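Local structure of polyketide synthase (Lyngbya majuscula 19L, 3QIT) at residues B[277-280]-B[281-284]. The protein acts as the chain-terminating thioesterase of curacin A biosynthesis, an alpha/beta-hydrolase domain whose product release is coupled to decarboxylation and terminal alkene formation. Numbering follows the deposited sequence.
Sequences AALA and SLIL
Leu279 and Ile283, one helical turn apart, show how a short, largely apolar helix pairs its backbone bonds with side-chain contacts between successive turns. Ile283 N donates to Leu279 O at 3.0 Å, with an N-H...O angle of 163°. Between the same two residues, CG of Leu279 lies 4.2 Å from CD1 of Ile283. The isoleucine reaches there because CG1 stands opposite its own carbonyl carbon (chi1 -66°), which brings that branch back over the preceding turn, 3.3 Å from Leu279 O. Leu279 also meets Leu282, methyl to methyl, with CD1 and CD2 4.4 Å apart. Three further bonds, from Ser281 to Ala277, Leu282 to Ala278 and Leu284 to Ala280, continue the i to i+4 pattern of the alpha-helix. In the last of them Leu284 N lies 2.9 Å from Ala280 O, and CG of Leu284 leans over that same oxygen at 3.3 Å. Replacing Leu284 by an alanine would probably keep the backbone bond but open a gap beside Leu49, Gln52 and Tyr54, which its isobutyl group touches. Beyond the last turn, Leu282 O accepts from the hydroxyls of Thr285 and Ser286. Helix 276-284 packs on the central sheet alongside helix 43-51, which Leu279, Ala280, Ile283 and Leu284 meet; Leu279 and Leu282 touch edge strand 261-265, while Leu279 and Ile283 reach strand 120-126.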
ATOM      1  N   ALA B 277      -0.438  27.845  22.353  1.00 26.19           N
ATOM      2  CA  ALA B 277       0.685  28.558  22.986  1.00 24.98           C
ATOM      3  C   ALA B 277       1.427  27.649  23.971  1.00 25.89           C
ATOM      4  O   ALA B 277       2.660  27.648  24.025  1.00 21.89           O
ATOM      5  CB  ALA B 277       0.205  29.814  23.685  1.00 28.16           C
ATOM      6  N   ALA B 278       0.668  26.890  24.764  1.00 25.82           N
ATOM      7  CA  ALA B 278       1.261  25.965  25.735  1.00 22.52           C
ATOM      8  C   ALA B 278       2.075  24.879  25.059  1.00 25.40           C
ATOM      9  O   ALA B 278       3.153  24.495  25.540  1.00 20.74           O
ATOM     10  CB  ALA B 278       0.174  25.350  26.645  1.00 23.98           C
ATOM     11  N   LEU B 279       1.556  24.350  23.940  1.00 19.78           N
ATOM     12  CA  LEU B 279       2.291  23.363  23.196  1.00 19.91           C
ATOM     13  C   LEU B 279       3.589  23.946  22.601  1.00 20.37           C
ATOM     14  O   LEU B 279       4.640  23.324  22.677  1.00 19.82           O
ATOM     15  CB  LEU B 279       1.380  22.737  22.120  1.00 20.14           C
ATOM     16  CG  LEU B 279       1.995  21.628  21.287  1.00 21.69           C
ATOM     17  CD1 LEU B 279       2.610  20.514  22.141  1.00 21.76           C
ATOM     18  CD2 LEU B 279       0.860  21.090  20.365  1.00 19.71           C
ATOM     19  N   ALA B 280       3.530  25.159  22.056  1.00 17.92           N
ATOM     20  CA  ALA B 280       4.740  25.798  21.542  1.00 20.16           C
ATOM     21  C   ALA B 280       5.769  25.933  22.666  1.00 19.37           C
ATOM     22  O   ALA B 280       6.964  25.666  22.467  1.00 21.08           O
ATOM     23  CB  ALA B 280       4.414  27.161  20.959  1.00 22.95           C
ATOM     24  N   SER B 281       5.283  26.346  23.831  1.00 21.56           N
ATOM     25  CA  SER B 281       6.144  26.568  24.993  0.50 22.77           C
ATOM     26  C   SER B 281       6.842  25.276  25.383  1.00 23.85           C
ATOM     27  O   SER B 281       8.043  25.258  25.650  1.00 26.20           O
ATOM     28  CB  SER B 281       5.324  27.091  26.162  0.50 23.38           C
ATOM     29  OG  SER B 281       6.170  27.382  27.255  0.50 21.43           O
ATOM     30  N   LEU B 282       6.084  24.178  25.385  1.00 25.11           N
ATOM     31  CA  LEU B 282       6.655  22.877  25.696  1.00 22.33           C
ATOM     32  C   LEU B 282       7.749  22.449  24.691  1.00 26.12           C
ATOM     33  O   LEU B 282       8.798  21.922  25.073  1.00 26.71           O
ATOM     34  CB  LEU B 282       5.529  21.851  25.754  1.00 26.34           C
ATOM     35  CG  LEU B 282       5.939  20.416  25.964  1.00 29.88           C
ATOM     36  CD1 LEU B 282       6.658  20.256  27.306  1.00 34.26           C
ATOM     37  CD2 LEU B 282       4.655  19.631  25.954  1.00 35.50           C
ATOM     38  N   ILE B 283       7.496  22.687  23.409  1.00 21.31           N
ATOM     39  CA  ILE B 283       8.456  22.393  22.345  1.00 23.08           C
ATOM     40  C   ILE B 283       9.741  23.212  22.527  1.00 23.38           C
ATOM     41  O   ILE B 283      10.837  22.685  22.352  1.00 27.36           O
ATOM     42  CB  ILE B 283       7.822  22.647  20.966  1.00 20.07           C
ATOM     43  CG1 ILE B 283       6.685  21.632  20.732  1.00 21.05           C
ATOM     44  CG2 ILE B 283       8.848  22.529  19.826  1.00 23.52           C
ATOM     45  CD1 ILE B 283       5.818  21.980  19.542  1.00 22.40           C
ATOM     46  N   LEU B 284       9.572  24.482  22.895  1.00 24.17           N
ATOM     47  CA  LEU B 284      10.675  25.436  23.079  1.00 27.48           C
ATOM     48  C   LEU B 284      11.606  25.037  24.223  1.00 29.99           C
ATOM     49  O   LEU B 284      12.788  25.404  24.241  1.00 30.94           O
ATOM     50  CB  LEU B 284      10.123  26.846  23.345  1.00 32.40           C
ATOM     51  CG  LEU B 284       9.544  27.619  22.157  1.00 35.24           C
ATOM     52  CD1 LEU B 284       8.719  28.833  22.593  1.00 35.40           C
ATOM     53  CD2 LEU B 284      10.635  28.039  21.180  1.00 37.92           C
TER